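Local coordinates for protein hemin degrading factor (PDB 4MF9) that binds heme, probably traffics it inside the bacterium and probably degrades it, at residues A[18-23]-A[41-46]; A[25-30]-A[37-42]; A[230-235]-A[324-329]; A[253-258]-A[351-356]; A[280-283]-A[288-291]. One frame throughout, in Å; residues are numbered along the deposited sequence.

Contact 1: A[18-23]-A[41-46]; sequences AELYRA and ALLQVS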
# COMPACT_ATOMS: atom_id res chain seq x y z
N ALA A 18 -23.92 -7.70 16.64
CA ALA A 18 -24.73 -8.77 16.14
C ALA A 18 -25.56 -8.24 15.01
O ALA A 18 -25.69 -8.84 14.02
CB ALA A 18 -25.63 -9.33 17.21
N GLU A 19 -26.12 -7.07 15.20
CA GLU A 19 -26.96 -6.40 14.23
C GLU A 19 -26.18 -6.07 12.95
O GLU A 19 -26.72 -6.14 11.86
CB GLU A 19 -27.51 -5.10 14.78
CG GLU A 19 -28.65 -5.20 15.76
CD GLU A 19 -28.67 -4.02 16.73
OE1 GLU A 19 -28.61 -2.87 16.31
OE2 GLU A 19 -28.71 -4.24 17.91
N LEU A 20 -24.95 -5.65 13.13
CA LEU A 20 -24.11 -5.27 12.00
C LEU A 20 -23.77 -6.50 11.18
O LEU A 20 -23.90 -6.49 9.95
CB LEU A 20 -22.83 -4.56 12.47
CG LEU A 20 -21.90 -4.15 11.32
CD1 LEU A 20 -22.67 -3.37 10.25
CD2 LEU A 20 -20.72 -3.35 11.85
N TYR A 21 -23.35 -7.57 11.86
CA TYR A 21 -23.02 -8.82 11.16
C TYR A 21 -24.18 -9.29 10.29
O TYR A 21 -23.98 -9.64 9.12
CB TYR A 21 -22.58 -9.93 12.14
CG TYR A 21 -22.22 -11.21 11.40
CD1 TYR A 21 -20.99 -11.35 10.76
CD2 TYR A 21 -23.13 -12.26 11.32
CE1 TYR A 21 -20.66 -12.50 10.08
CE2 TYR A 21 -22.80 -13.43 10.63
CZ TYR A 21 -21.57 -13.54 10.01
OH TYR A 21 -21.25 -14.70 9.32
N ARG A 22 -25.36 -9.27 10.87
CA ARG A 22 -26.59 -9.68 10.19
C ARG A 22 -26.93 -8.81 9.00
O ARG A 22 -27.32 -9.29 7.98
CB ARG A 22 -27.77 -9.79 11.15
CG ARG A 22 -29.13 -10.11 10.52
CD ARG A 22 -29.10 -11.21 9.46
NE ARG A 22 -30.39 -11.44 8.78
CZ ARG A 22 -31.44 -12.09 9.29
NH1 ARG A 22 -31.40 -12.60 10.50
NH2 ARG A 22 -32.54 -12.23 8.58
N ALA A 23 -26.77 -7.52 9.18
CA ALA A 23 -27.02 -6.53 8.13
C ALA A 23 -26.07 -6.75 6.96
O ALA A 23 -26.45 -6.61 5.79
CB ALA A 23 -26.85 -5.13 8.70
N ALA A 41 -18.90 0.47 3.76
CA ALA A 41 -19.33 1.79 3.33
C ALA A 41 -20.83 1.89 3.14
O ALA A 41 -21.44 2.83 3.64
CB ALA A 41 -18.63 2.17 2.05
N LEU A 42 -21.42 0.91 2.50
CA LEU A 42 -22.87 0.84 2.33
C LEU A 42 -23.60 0.72 3.67
O LEU A 42 -24.71 1.23 3.83
CB LEU A 42 -23.27 -0.32 1.42
CG LEU A 42 -23.32 -0.09 -0.10
CD1 LEU A 42 -24.06 1.19 -0.43
CD2 LEU A 42 -21.93 -0.10 -0.72
N LEU A 43 -22.99 0.05 4.63
CA LEU A 43 -23.54 -0.09 5.98
C LEU A 43 -23.19 1.08 6.88
O LEU A 43 -23.49 1.11 8.04
CB LEU A 43 -23.13 -1.42 6.58
CG LEU A 43 -23.40 -2.65 5.74
CD1 LEU A 43 -22.61 -3.85 6.24
CD2 LEU A 43 -24.89 -2.92 5.75
N GLN A 44 -22.49 2.01 6.29
CA GLN A 44 -22.08 3.18 6.96
C GLN A 44 -21.19 2.96 8.17
O GLN A 44 -21.26 3.66 9.10
CB GLN A 44 -23.32 3.99 7.27
CG GLN A 44 -23.10 5.29 7.99
CD GLN A 44 -22.81 6.46 7.07
OE1 GLN A 44 -22.40 7.52 7.53
NE2 GLN A 44 -22.97 6.25 5.78
N VAL A 45 -20.32 2.00 8.11
CA VAL A 45 -19.30 1.76 9.14
C VAL A 45 -17.91 1.58 8.53
O VAL A 45 -17.77 1.47 7.31
CB VAL A 45 -19.62 0.52 10.01
CG1 VAL A 45 -20.93 0.70 10.76
CG2 VAL A 45 -19.64 -0.75 9.16
N SER A 46 -16.89 1.54 9.37
CA SER A 46 -15.55 1.22 8.89
C SER A 46 -15.41 -0.28 8.67
O SER A 46 -16.16 -1.07 9.26
CB SER A 46 -14.50 1.70 9.89
OG SER A 46 -14.54 0.92 11.07
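Ala23, whose N donates to Glu19 O at 3.0 Å within helix 17-30, turns its methyl toward Leu43, and CB lies 4.2 Å from Leu43 CD2. The same CD2 also comes within 4.0 Å of Ala23 O, so one branch of Leu43 rests on both the methyl and the carbonyl oxygen. The other branch meets Leu20, CD1 to CD1 at 4.0 Å, with the two leucines set at a slant to each other. Leu20 has CG anti to its backbone N (chi1 180°), a torsion that carries its fork across to the facing segment. From there Leu20 CD2 meets Val45 CG2 at 3.9 Å, the two side chains reaching toward each other tip to tip. Between Leu43 and Val45, which both face helix 17-30, the chain leaves helix 36-42 in a Schellman motif at Gln44, with positive phi (60°) and its N bonded to Ala41 O. Ser46 then serves as N-cap of the next helix. Trp24 and Leu27, farther along helix 17-30, also touch Leu43. With no hydrogen bond between the segments, the joint rests on apolar packing, Leu20 and Ala23 of one helix against Leu43 and Val45 around the end of the other.

Contact 2: A[25-30]-A[37-42]; sequences QDLRAE and RDAAAL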
# COMPACT_ATOMS: atom_id res chain seq x y z
N GLN A 25 -24.46 -9.69 6.16
CA GLN A 25 -24.83 -10.96 5.51
C GLN A 25 -26.05 -10.81 4.61
O GLN A 25 -26.14 -11.44 3.55
CB GLN A 25 -25.08 -12.04 6.57
CG GLN A 25 -23.88 -12.34 7.44
CD GLN A 25 -22.68 -12.84 6.65
OE1 GLN A 25 -22.78 -13.80 5.90
NE2 GLN A 25 -21.54 -12.18 6.83
N ASP A 26 -27.01 -9.99 5.04
CA ASP A 26 -28.18 -9.67 4.23
C ASP A 26 -27.77 -8.94 2.95
O ASP A 26 -28.27 -9.23 1.85
CB ASP A 26 -29.15 -8.81 5.05
CG ASP A 26 -29.89 -9.60 6.11
OD1 ASP A 26 -29.89 -10.86 6.02
OD2 ASP A 26 -30.48 -8.97 7.02
N LEU A 27 -26.85 -7.99 3.10
CA LEU A 27 -26.32 -7.24 1.98
C LEU A 27 -25.55 -8.12 1.04
O LEU A 27 -25.85 -8.16 -0.14
CB LEU A 27 -25.34 -6.21 2.48
CG LEU A 27 -25.39 -4.85 1.80
CD1 LEU A 27 -24.07 -4.12 1.90
CD2 LEU A 27 -25.87 -4.90 0.37
N ARG A 28 -24.63 -8.90 1.56
CA ARG A 28 -23.88 -9.78 0.72
C ARG A 28 -24.75 -10.81 0.01
O ARG A 28 -24.46 -11.21 -1.10
CB ARG A 28 -22.70 -10.49 1.41
CG ARG A 28 -21.78 -11.12 0.35
CD ARG A 28 -20.41 -11.40 0.84
NE ARG A 28 -20.49 -12.37 1.92
CZ ARG A 28 -19.61 -13.32 2.19
NH1 ARG A 28 -18.48 -13.44 1.51
NH2 ARG A 28 -19.87 -14.16 3.18
N ALA A 29 -25.83 -11.23 0.63
CA ALA A 29 -26.75 -12.13 -0.03
C ALA A 29 -27.33 -11.47 -1.22
O ALA A 29 -27.68 -12.06 -2.16
CB ALA A 29 -27.87 -12.53 0.90
N GLU A 30 -27.64 -10.20 -1.07
CA GLU A 30 -28.16 -9.39 -2.14
C GLU A 30 -27.16 -9.04 -3.23
O GLU A 30 -27.49 -8.93 -4.41
CB GLU A 30 -28.86 -8.15 -1.59
CG GLU A 30 -29.72 -7.46 -2.60
CD GLU A 30 -30.72 -6.48 -1.99
OE1 GLU A 30 -30.98 -5.45 -2.64
OE2 GLU A 30 -31.24 -6.74 -0.88
N ARG A 37 -14.84 -4.05 2.30
CA ARG A 37 -14.66 -2.64 2.29
C ARG A 37 -15.83 -1.90 1.65
O ARG A 37 -16.27 -0.94 2.15
CB ARG A 37 -13.33 -2.31 1.63
CG ARG A 37 -13.22 -1.04 0.89
CD ARG A 37 -12.09 -1.12 -0.09
NE ARG A 37 -11.15 -0.08 0.19
CZ ARG A 37 -11.27 1.14 -0.24
NH1 ARG A 37 -12.31 1.45 -0.97
NH2 ARG A 37 -10.39 2.05 0.05
N ASP A 38 -16.33 -2.40 0.53
CA ASP A 38 -17.49 -1.80 -0.09
C ASP A 38 -18.74 -1.91 0.78
O ASP A 38 -19.41 -0.93 0.99
CB ASP A 38 -17.80 -2.51 -1.39
CG ASP A 38 -16.65 -2.50 -2.36
OD1 ASP A 38 -16.42 -1.51 -2.98
OD2 ASP A 38 -16.00 -3.49 -2.48
N ALA A 39 -18.96 -3.11 1.31
CA ALA A 39 -20.12 -3.34 2.18
C ALA A 39 -20.11 -2.43 3.40
O ALA A 39 -21.14 -1.86 3.76
CB ALA A 39 -20.18 -4.79 2.59
N ALA A 40 -18.95 -2.31 4.05
CA ALA A 40 -18.82 -1.45 5.22
C ALA A 40 -19.29 -0.03 4.92
O ALA A 40 -20.00 0.58 5.72
CB ALA A 40 -17.37 -1.45 5.72
N ALA A 41 -18.90 0.47 3.76
CA ALA A 41 -19.33 1.79 3.33
C ALA A 41 -20.83 1.89 3.14
O ALA A 41 -21.44 2.83 3.64
CB ALA A 41 -18.63 2.17 2.05
N LEU A 42 -21.42 0.91 2.50
CA LEU A 42 -22.87 0.84 2.33
C LEU A 42 -23.60 0.72 3.67
O LEU A 42 -24.71 1.23 3.83
CB LEU A 42 -23.27 -0.32 1.42
CG LEU A 42 -23.32 -0.09 -0.10
CD1 LEU A 42 -24.06 1.19 -0.43
CD2 LEU A 42 -21.93 -0.10 -0.72
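Leu27 makes this contact through a single methyl. CD1 sits 4.0 Å from Ala39 CB and 3.9 Å from Leu42 CB, seated between positions one helical turn apart on helix 36-42. The two sides differ in burial more than in distance. Ala39 is the buried side, and its small methyl lets the backbones draw near: Leu27 CA and Ala39 CA are 7.3 Å apart. Leu34, in the loop joining the two helices, touches both Leu27 and Ala39 and adds to the apolar cluster. Leu42 forms the solvent edge. It is exposed and offers Leu27 only its CB, while the rest of its side chain crosses that of Leu27 at about a right angle and touches Arg31. No hydrogen bond or salt bridge links the segments, and the polar residues nearby find partners beyond them: Asp26 pairs with Arg22 on its own helix, and Arg37 with Glu86. The result is a small helix-helix contact closing a short connection near the start of the chain. Helix 17-30 flanks helix 36-42 on the Ala39 side, while helix 47-52 packs beyond it, where Leu50 touches Ala40 and Glu47 touches Arg37.

Contact 3: A[230-235]-A[324-329]; sequences QALRLA and EAFDPD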
# COMPACT_ATOMS: atom_id res chain seq x y z
N GLN A 230 2.40 19.95 -4.71
CA GLN A 230 2.79 21.34 -4.66
C GLN A 230 4.28 21.52 -4.91
O GLN A 230 4.64 22.36 -5.66
CB GLN A 230 2.44 21.90 -3.30
CG GLN A 230 2.68 23.35 -3.07
CD GLN A 230 2.07 23.81 -1.77
OE1 GLN A 230 2.29 23.21 -0.75
NE2 GLN A 230 1.33 24.86 -1.82
N ALA A 231 5.11 20.70 -4.30
CA ALA A 231 6.55 20.80 -4.53
C ALA A 231 6.92 20.42 -5.97
O ALA A 231 7.82 21.02 -6.55
CB ALA A 231 7.31 19.93 -3.56
N LEU A 232 6.25 19.41 -6.53
CA LEU A 232 6.50 19.00 -7.91
C LEU A 232 6.21 20.15 -8.86
O LEU A 232 6.99 20.45 -9.77
CB LEU A 232 5.64 17.79 -8.28
CG LEU A 232 5.81 16.54 -7.42
CD1 LEU A 232 5.00 15.37 -7.95
CD2 LEU A 232 7.28 16.18 -7.30
N ARG A 233 5.12 20.83 -8.60
CA ARG A 233 4.65 21.97 -9.33
C ARG A 233 5.66 23.13 -9.26
O ARG A 233 5.81 23.86 -10.18
CB ARG A 233 3.43 22.50 -8.62
CG ARG A 233 2.42 23.15 -9.47
CD ARG A 233 1.01 22.89 -9.03
NE ARG A 233 0.66 23.41 -7.74
CZ ARG A 233 0.05 22.69 -6.81
NH1 ARG A 233 -0.22 21.44 -7.05
NH2 ARG A 233 -0.26 23.20 -5.66
N LEU A 234 6.30 23.29 -8.11
CA LEU A 234 7.19 24.43 -7.89
C LEU A 234 8.64 24.09 -8.19
O LEU A 234 9.51 24.97 -8.21
CB LEU A 234 7.07 24.92 -6.44
CG LEU A 234 5.70 25.35 -5.93
CD1 LEU A 234 5.79 25.74 -4.47
CD2 LEU A 234 5.14 26.50 -6.74
N ALA A 235 8.92 22.80 -8.42
CA ALA A 235 10.30 22.36 -8.63
C ALA A 235 10.90 22.88 -9.94
O ALA A 235 12.07 23.26 -9.99
CB ALA A 235 10.39 20.85 -8.57
N GLU A 324 5.00 9.30 -10.56
CA GLU A 324 4.18 9.37 -9.36
C GLU A 324 2.76 9.81 -9.74
O GLU A 324 2.56 10.86 -10.34
CB GLU A 324 4.85 10.30 -8.33
CG GLU A 324 6.31 9.88 -8.08
CD GLU A 324 7.02 10.64 -6.98
OE1 GLU A 324 6.40 11.52 -6.34
OE2 GLU A 324 8.21 10.35 -6.77
N ALA A 325 1.79 8.96 -9.41
CA ALA A 325 0.39 9.22 -9.71
C ALA A 325 -0.34 9.62 -8.43
O ALA A 325 -0.16 8.99 -7.38
CB ALA A 325 -0.24 8.00 -10.32
N PHE A 326 -1.13 10.65 -8.49
CA PHE A 326 -1.87 11.18 -7.39
C PHE A 326 -3.38 11.22 -7.64
O PHE A 326 -3.81 11.42 -8.74
CB PHE A 326 -1.42 12.57 -7.07
CG PHE A 326 0.06 12.68 -6.80
CD1 PHE A 326 0.95 12.82 -7.82
CD2 PHE A 326 0.53 12.64 -5.51
CE1 PHE A 326 2.29 12.96 -7.57
CE2 PHE A 326 1.87 12.74 -5.26
CZ PHE A 326 2.75 12.88 -6.29
N ASP A 327 -4.15 11.06 -6.57
CA ASP A 327 -5.59 11.26 -6.59
C ASP A 327 -5.98 12.72 -6.40
O ASP A 327 -5.09 13.52 -6.22
CB ASP A 327 -6.27 10.36 -5.59
CG ASP A 327 -5.98 10.72 -4.19
OD1 ASP A 327 -5.63 11.83 -3.88
OD2 ASP A 327 -6.17 9.85 -3.37
N PRO A 328 -7.26 13.04 -6.37
CA PRO A 328 -7.71 14.40 -6.20
C PRO A 328 -7.38 14.98 -4.85
O PRO A 328 -7.55 16.13 -4.72
CB PRO A 328 -9.22 14.32 -6.42
CG PRO A 328 -9.37 13.28 -7.41
CD PRO A 328 -8.28 12.26 -7.11
N ASP A 329 -6.98 14.17 -3.90
CA ASP A 329 -6.66 14.69 -2.57
C ASP A 329 -5.16 14.96 -2.40
O ASP A 329 -4.72 15.39 -1.32
CB ASP A 329 -7.16 13.75 -1.48
CG ASP A 329 -8.66 13.62 -1.48
OD1 ASP A 329 -9.35 14.61 -1.80
OD2 ASP A 329 -9.16 12.51 -1.15
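Leu232 and Phe326 approach from opposite directions, and a single methyl meets the ring: Leu232 CD1 is 3.6 Å from Phe326 CE1 and 3.7 Å from CZ, arriving obliquely. The same methyl is 4.4 Å from Glu324 OE1, so the aliphatic tip lies beside a carboxylate as well as an aromatic ring. In Phe326, CG stands anti to the carbonyl carbon (chi1 -56°), which sends the ring from strand 320-326 toward helix 228-235. Around this first shell, Trp208, Trp309 and Val311 touch Leu232, and Leu332 touches Phe326, so the contact is buried. The carboxylate of Glu324 is held by charge: OE1 forms a salt bridge with Arg228, and OE2 one with Lys313 and a hydrogen bond with Ser322. Arg228 and Lys313 both bind heme b, and Glu324 itself comes within about 4 Å of the heme. Its place between the two is consistent with a group that orients these cations and probably tempers their charge. Past Phe326 the strand gives way to an Asx turn, in which Asp329 N donates to Asp327 OD1 at 2.7 Å, reaching the oxygen from above the carboxylate plane. Helix 228-235 thus lies against the sheet at strands 307-313 and 320-326, with helix 201-210 packed beside it and strand 332-338 next to strand 320-326.

Contact 4: A[253-258]-A[351-356]; sequences EAAAES and RELAES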
# COMPACT_ATOMS: atom_id res chain seq x y z
N GLU A 253 2.73 -1.16 -20.28
CA GLU A 253 2.62 -1.91 -21.52
C GLU A 253 3.96 -1.99 -22.22
O GLU A 253 4.41 -3.01 -22.64
CB GLU A 253 1.59 -1.24 -22.40
CG GLU A 253 0.21 -1.79 -22.18
CD GLU A 253 -0.90 -0.93 -22.69
OE1 GLU A 253 -0.68 0.22 -23.02
OE2 GLU A 253 -2.02 -1.42 -22.73
N ALA A 254 4.66 -0.87 -22.25
CA ALA A 254 5.98 -0.81 -22.88
C ALA A 254 7.00 -1.62 -22.07
O ALA A 254 7.83 -2.31 -22.65
CB ALA A 254 6.43 0.64 -23.02
N ALA A 255 6.93 -1.52 -20.75
CA ALA A 255 7.82 -2.30 -19.88
C ALA A 255 7.53 -3.79 -20.00
O ALA A 255 8.43 -4.64 -19.90
CB ALA A 255 7.68 -1.85 -18.42
N ALA A 256 6.26 -4.13 -20.19
CA ALA A 256 5.89 -5.51 -20.38
C ALA A 256 6.54 -6.00 -21.67
O ALA A 256 7.10 -7.09 -21.72
CB ALA A 256 4.40 -5.65 -20.46
N GLU A 257 6.52 -5.12 -22.66
CA GLU A 257 7.01 -5.40 -24.00
C GLU A 257 8.48 -5.75 -23.94
O GLU A 257 8.87 -6.67 -24.59
CB GLU A 257 6.54 -4.32 -25.04
CG GLU A 257 5.00 -4.38 -25.30
CD GLU A 257 4.40 -3.69 -26.55
OE1 GLU A 257 4.27 -2.47 -26.65
OE2 GLU A 257 3.96 -4.38 -27.47
N SER A 258 9.28 -5.04 -23.16
CA SER A 258 10.71 -5.26 -23.04
C SER A 258 11.33 -6.09 -21.95
O SER A 258 12.45 -6.43 -22.04
CB SER A 258 11.42 -3.93 -23.05
OG SER A 258 11.78 -3.43 -21.79
N ARG A 351 15.52 4.67 -17.47
CA ARG A 351 15.53 6.09 -17.63
C ARG A 351 15.05 6.47 -18.99
O ARG A 351 14.33 7.33 -19.13
CB ARG A 351 16.89 6.68 -17.27
CG ARG A 351 17.02 8.15 -17.63
CD ARG A 351 18.35 8.79 -17.24
NE ARG A 351 18.69 8.68 -15.85
CZ ARG A 351 19.79 9.12 -15.27
NH1 ARG A 351 20.71 9.77 -15.94
NH2 ARG A 351 19.95 8.92 -13.99
N GLU A 352 15.45 5.74 -20.00
CA GLU A 352 14.99 5.95 -21.32
C GLU A 352 13.49 5.78 -21.46
O GLU A 352 12.86 6.57 -22.06
CB GLU A 352 15.73 5.05 -22.30
CG GLU A 352 15.13 5.09 -23.69
CD GLU A 352 15.76 4.12 -24.64
OE1 GLU A 352 15.79 4.44 -25.82
OE2 GLU A 352 16.22 3.06 -24.22
N LEU A 353 12.94 4.73 -20.89
CA LEU A 353 11.51 4.60 -20.92
C LEU A 353 10.76 5.67 -20.16
O LEU A 353 9.85 6.24 -20.65
CB LEU A 353 11.10 3.24 -20.45
CG LEU A 353 9.62 2.88 -20.39
CD1 LEU A 353 8.92 3.11 -21.69
CD2 LEU A 353 9.45 1.45 -19.97
N ALA A 354 11.23 5.97 -18.97
CA ALA A 354 10.64 7.01 -18.12
C ALA A 354 10.65 8.39 -18.81
O ALA A 354 9.75 9.20 -18.59
CB ALA A 354 11.39 7.08 -16.81
N GLU A 355 11.66 8.67 -19.58
CA GLU A 355 11.72 9.95 -20.30
C GLU A 355 11.12 9.93 -21.69
O GLU A 355 10.96 10.92 -22.27
CB GLU A 355 13.14 10.47 -20.40
CG GLU A 355 13.98 10.59 -19.14
CD GLU A 355 13.89 11.96 -18.51
OE1 GLU A 355 13.02 12.72 -18.90
OE2 GLU A 355 14.72 12.29 -17.70
N SER A 356 10.78 8.77 -22.21
CA SER A 356 10.28 8.67 -23.58
C SER A 356 8.94 9.36 -23.77
O SER A 356 8.57 9.72 -24.90
CB SER A 356 10.20 7.21 -24.04
OG SER A 356 9.15 6.52 -23.38
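The backbones of helices 247-258 and 348-355 approach to 7.9 Å between the CA atoms of Ala255 and Leu353, a spacing bridged by one large side chain reaching two small ones. Leu353 extends with CG anti to its backbone N (chi1 180°), which aims the fork at the other helix and gives each branch its own alanine. CD1 lies 3.8 Å from Ala254 CB, and CD2 lies 4.1 Å from Ala255 CB. CD2 is also 4.0 Å from Ala255 N, so this branch rests partly on the main chain of the helix. The two alanine methyls are oriented differently: that of Ala254 points toward the 351-356 segment, whereas that of Ala255, which is buried, is turned to the flank. No hydrogen bond crosses between the segments. The carbonyl oxygen of Leu353, however, takes two donors from Ser356. Ser356 OG reaches it at 2.8 Å, in the carbonyl plane and on a lone pair, while Ser356 N donates to it at 3.1 Å. Both bonds close on the same oxygen at the C-terminal part of this segment. Next to it, Ala354 O accepts from Arg310 and Trp323, and Glu355 forms a salt bridge with Arg312, tying the helix to the sheet. Helix 348-355 also packs through Arg351 and Ala354 on Thr321 of strand 320-326, whereas helix 247-258 places Glu253 and Ala256 against strand 282-285. The contact therefore brings together two helices that lean on different sheets of the same chain.

Contact 5: A[280-283]-A[288-291]; sequences CNLK and WFNV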
# COMPACT_ATOMS: atom_id res chain seq x y z
N CYS A 280 4.63 -8.87 -16.84
CA CYS A 280 4.49 -9.60 -18.11
C CYS A 280 3.07 -9.55 -18.63
O CYS A 280 2.82 -9.09 -19.73
CB CYS A 280 4.91 -11.06 -17.98
SG CYS A 280 6.62 -11.32 -17.42
N ASN A 281 2.14 -9.97 -17.81
CA ASN A 281 0.80 -10.16 -18.28
C ASN A 281 -0.07 -9.07 -17.83
O ASN A 281 -0.22 -8.91 -16.67
CB ASN A 281 0.29 -11.51 -17.75
CG ASN A 281 -0.69 -12.11 -18.65
OD1 ASN A 281 -1.86 -11.81 -18.59
ND2 ASN A 281 -0.22 -12.95 -19.54
N LEU A 282 -0.66 -8.32 -18.75
CA LEU A 282 -1.37 -7.13 -18.45
C LEU A 282 -2.77 -7.15 -19.05
O LEU A 282 -2.94 -7.65 -20.11
CB LEU A 282 -0.61 -5.92 -19.02
CG LEU A 282 0.68 -5.39 -18.39
CD1 LEU A 282 1.31 -6.35 -17.45
CD2 LEU A 282 1.68 -4.89 -19.42
N LYS A 283 -3.73 -6.56 -18.38
CA LYS A 283 -5.07 -6.53 -18.91
C LYS A 283 -5.98 -5.41 -18.42
O LYS A 283 -6.03 -5.13 -17.25
CB LYS A 283 -5.71 -7.88 -18.61
CG LYS A 283 -7.18 -7.95 -18.87
CD LYS A 283 -7.47 -8.34 -20.28
CE LYS A 283 -7.28 -9.82 -20.46
NZ LYS A 283 -8.46 -10.69 -20.40
N TRP A 288 -10.34 -0.53 -14.87
CA TRP A 288 -9.24 -1.20 -14.17
C TRP A 288 -8.14 -1.58 -15.13
O TRP A 288 -8.37 -2.29 -16.12
CB TRP A 288 -9.72 -2.48 -13.48
CG TRP A 288 -10.61 -2.26 -12.32
CD1 TRP A 288 -11.97 -2.38 -12.30
CD2 TRP A 288 -10.22 -1.91 -10.99
NE1 TRP A 288 -12.45 -2.11 -11.04
CE2 TRP A 288 -11.40 -1.82 -10.22
CE3 TRP A 288 -8.99 -1.65 -10.38
CZ2 TRP A 288 -11.38 -1.49 -8.86
CZ3 TRP A 288 -8.98 -1.32 -9.03
CH2 TRP A 288 -10.17 -1.24 -8.29
N PHE A 289 -6.93 -1.13 -14.82
CA PHE A 289 -5.75 -1.62 -15.51
C PHE A 289 -5.06 -2.59 -14.57
O PHE A 289 -4.85 -2.28 -13.39
CB PHE A 289 -4.82 -0.47 -15.90
CG PHE A 289 -3.59 -0.92 -16.62
CD1 PHE A 289 -3.65 -1.27 -17.97
CD2 PHE A 289 -2.38 -1.02 -15.95
CE1 PHE A 289 -2.52 -1.70 -18.64
CE2 PHE A 289 -1.24 -1.45 -16.62
CZ PHE A 289 -1.30 -1.78 -17.96
N ASN A 290 -4.70 -3.76 -15.09
CA ASN A 290 -4.26 -4.84 -14.22
C ASN A 290 -2.94 -5.48 -14.62
O ASN A 290 -2.70 -5.71 -15.81
CB ASN A 290 -5.34 -5.94 -14.13
CG ASN A 290 -6.70 -5.38 -13.78
OD1 ASN A 290 -6.99 -5.11 -12.60
ND2 ASN A 290 -7.56 -5.21 -14.79
N VAL A 291 -2.10 -5.75 -13.63
CA VAL A 291 -0.96 -6.65 -13.81
C VAL A 291 -1.41 -7.99 -13.26
O VAL A 291 -1.94 -8.06 -12.15
CB VAL A 291 0.29 -6.15 -13.06
CG1 VAL A 291 1.42 -7.17 -13.16
CG2 VAL A 291 0.74 -4.82 -13.63
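Leu282 reaches across the hairpin step by step. Its CB lies 3.8 Å from Asn290 O, its CG 4.1 Å from Phe289 CZ, and its CD1 4.2 Å from Val291 CG2. CG meets the Phe289 ring obliquely, while Leu282 and Val291, a non-hydrogen-bonded antiparallel pair, lie side by side and point the same way. The side chain also touches Ala256 of helix 247-258, though the exact position of CD2 is doubtful. Lys283 and Asn290 form the adjacent hydrogen-bonded pair. Lys283 N donates to Asn290 O at 2.9 Å, a fairly straight bond of 162°. In return, Lys283 O takes two donors, Asn290 N and Asn290 ND2, each at 2.9 Å and from opposite faces of the carbonyl plane. With CG anti to the carbonyl carbon (chi1 -52°), the Asn290 amide turns its ND2 to this oxygen, slightly out of the amide plane (N-H...O 148°). Its OD1 bonds to His299 ND1, so both ends of the amide are held, which settles which end is N and which is O. Strand 282-285 is the outermost strand of its sheet within this chain. Strand 288-293 separates it from strand 296-301, and helix 247-258 packs on the Leu282 and Phe289 side.

In the fold
Contacts 1 and 2 are neighbouring parts of one helix pair, their centres about 7 Å apart. They share Ala41 and Leu42 and are joined by Leu43 CD2 on Leu27 CD1 at 4.1 Å and by a probable hydrogen bond from Val45 N to Ala40 O. The other three lie within the second HemS/ChuX family region. There contacts 4 and 5, with centres about 15 Å apart, touch where helix 247-258 covers Leu282, and contact 5 is nested in the chain loop that contact 4 closes. Contact 3 alone borders the heme; its centre is about 22 Å from that of contact 4. The centres of contacts 1 and 4 are about 45 Å apart, on opposite sides of the chain's centre.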